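Local coordinates for mitochondrial RNA-binding protein 1 (Trypanosoma brucei, PDB 2GIA) that probably binds guide RNA and mRNA as part of a complex with mitochondrial RNA-binding protein 2, acting as an RNA matchmaker in mitochondrial RNA editing, at residues B[72-77]-B[140-145]. Sequence-based numbering, arbitrary orientation.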
loop_
_atom_site.group_PDB
_atom_site.type_symbol
_atom_site.label_atom_id
_atom_site.label_comp_id
_atom_site.label_asym_id
_atom_site.label_seq_id
_atom_site.Cartn_x
_atom_site.Cartn_y
_atom_site.Cartn_z
ATOM N N VAL B 72 6.129 15.387 -9.275
ATOM C CA VAL B 72 5.983 16.019 -7.975
ATOM C C VAL B 72 4.555 16.490 -7.673
ATOM O O VAL B 72 4.123 16.519 -6.509
ATOM C CB VAL B 72 7.051 17.177 -7.805
ATOM C CG1 VAL B 72 6.631 18.427 -8.554
ATOM C CG2 VAL B 72 7.279 17.436 -6.326
ATOM N N ASP B 73 3.792 16.784 -8.721
ATOM C CA ASP B 73 2.397 17.203 -8.527
ATOM C C ASP B 73 1.620 16.009 -8.015
ATOM O O ASP B 73 0.710 16.154 -7.196
ATOM C CB ASP B 73 1.774 17.654 -9.856
ATOM C CG ASP B 73 2.458 18.903 -10.429
ATOM O OD1 ASP B 73 2.757 19.811 -9.644
ATOM O OD2 ASP B 73 2.683 18.954 -11.654
ATOM N N LEU B 74 1.946 14.823 -8.518
ATOM C CA LEU B 74 1.229 13.623 -8.018
ATOM C C LEU B 74 1.468 13.510 -6.503
ATOM O O LEU B 74 0.547 13.274 -5.700
ATOM C CB LEU B 74 1.720 12.376 -8.761
ATOM C CG LEU B 74 1.281 11.024 -8.180
ATOM C CD1 LEU B 74 -0.290 10.851 -8.171
ATOM C CD2 LEU B 74 1.907 9.919 -9.066
ATOM N N ALA B 75 2.708 13.693 -6.087
ATOM C CA ALA B 75 3.010 13.631 -4.661
ATOM C C ALA B 75 2.257 14.735 -3.892
ATOM O O ALA B 75 1.748 14.498 -2.789
ATOM C CB ALA B 75 4.558 13.755 -4.456
ATOM N N TYR B 76 2.187 15.948 -4.461
ATOM C CA TYR B 76 1.458 17.028 -3.802
ATOM C C TYR B 76 -0.006 16.697 -3.681
ATOM O O TYR B 76 -0.606 16.999 -2.658
ATOM C CB TYR B 76 1.610 18.373 -4.568
ATOM C CG TYR B 76 2.737 19.219 -4.003
ATOM C CD1 TYR B 76 2.634 19.745 -2.728
ATOM C CD2 TYR B 76 3.903 19.435 -4.718
ATOM C CE1 TYR B 76 3.669 20.471 -2.163
ATOM C CE2 TYR B 76 4.966 20.165 -4.150
ATOM C CZ TYR B 76 4.820 20.676 -2.871
ATOM O OH TYR B 76 5.820 21.413 -2.293
ATOM N N LEU B 77 -0.593 16.067 -4.708
ATOM C CA LEU B 77 -2.013 15.741 -4.619
ATOM C C LEU B 77 -2.240 14.729 -3.500
ATOM O O LEU B 77 -3.238 14.799 -2.785
ATOM C CB LEU B 77 -2.532 15.159 -5.955
ATOM C CG LEU B 77 -2.446 16.041 -7.215
ATOM C CD1 LEU B 77 -3.479 15.568 -8.256
ATOM C CD2 LEU B 77 -2.607 17.528 -6.894
ATOM N N GLU B 140 -2.984 7.304 -4.506
ATOM C CA GLU B 140 -2.009 6.598 -3.649
ATOM C C GLU B 140 -1.413 5.431 -4.436
ATOM O O GLU B 140 -0.217 5.131 -4.361
ATOM C CB GLU B 140 -2.678 6.096 -2.342
ATOM C CG GLU B 140 -3.196 7.272 -1.524
ATOM C CD GLU B 140 -3.499 6.927 -0.075
ATOM O OE1 GLU B 140 -4.123 7.766 0.630
ATOM O OE2 GLU B 140 -3.114 5.817 0.354
ATOM N N SER B 141 -2.253 4.772 -5.201
ATOM C CA SER B 141 -1.758 3.669 -6.025
ATOM C C SER B 141 -0.758 4.184 -7.053
ATOM O O SER B 141 0.321 3.596 -7.261
ATOM C CB SER B 141 -2.908 2.963 -6.777
ATOM O OG SER B 141 -3.707 2.172 -5.904
ATOM N N ALA B 142 -1.114 5.273 -7.720
ATOM C CA ALA B 142 -0.242 5.787 -8.779
ATOM C C ALA B 142 1.095 6.221 -8.231
ATOM O O ALA B 142 2.145 5.949 -8.844
ATOM C CB ALA B 142 -0.932 6.976 -9.524
ATOM N N LEU B 143 1.081 6.895 -7.081
ATOM C CA LEU B 143 2.355 7.341 -6.530
ATOM C C LEU B 143 3.190 6.093 -6.141
ATOM O O LEU B 143 4.398 6.004 -6.429
ATOM C CB LEU B 143 2.131 8.224 -5.283
ATOM C CG LEU B 143 3.420 8.690 -4.563
ATOM C CD1 LEU B 143 4.323 9.517 -5.493
ATOM C CD2 LEU B 143 3.043 9.562 -3.406
ATOM N N ASP B 144 2.558 5.102 -5.517
ATOM C CA ASP B 144 3.352 3.912 -5.142
ATOM C C ASP B 144 3.952 3.155 -6.347
ATOM O O ASP B 144 5.087 2.653 -6.294
ATOM C CB ASP B 144 2.489 2.944 -4.320
ATOM C CG ASP B 144 2.295 3.411 -2.892
ATOM O OD1 ASP B 144 2.855 4.471 -2.543
ATOM O OD2 ASP B 144 1.593 2.727 -2.108
ATOM N N GLU B 145 3.200 3.067 -7.442
ATOM C CA GLU B 145 3.664 2.350 -8.640
ATOM C C GLU B 145 4.538 3.214 -9.540
ATOM O O GLU B 145 5.085 2.729 -10.511
ATOM C CB GLU B 145 2.455 1.881 -9.483
ATOM C CG GLU B 145 1.528 0.823 -8.787
ATOM C CD GLU B 145 2.183 -0.511 -8.475
ATOM O OE1 GLU B 145 3.138 -0.931 -9.173
ATOM O OE2 GLU B 145 1.698 -1.179 -7.521
#
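L74 and L143 face each other where the axes of segments 72-77 and 140-145 approach to 9.6 Å, their N-to-C directions 138° apart, and each sends its side chain past the other toward the opposite backbone. The tip of L74 forms the deeper bump: CD2 of L74 comes to 3.6 Å from CA of L143 and 3.7 Å from the backbone N of L143, lying over the main chain where A142 passes into L143. CB of A142 sits against both prongs of this fork, 4.1 Å from CD2 of L74 and 4.2 Å from CD1 of L74. L143 answers less deeply. With CG anti to the backbone N (chi1 177°), its branch is carried across L74 to A75, where CD2 of L143 lies 4.3 Å from CA of A75 and CD1 of L143 is 4.4 Å from CB of A75. Where the two leucines cross, the branch point CG of L74 rests 4.1 Å from CB of L143. L74 also touches L139, one turn earlier on helix 130-145, and L37 of strand 36-43. The side chains meet through apolar groups alone, as helix 71-81 packs on the C-terminal part of helix 130-145 in the Whirly (PC4-like) fold of the MRP family, at the heterotetramer interface, where M175 of one mitochondrial RNA-binding protein 2 chain covers A75 and F190 of another covers A142.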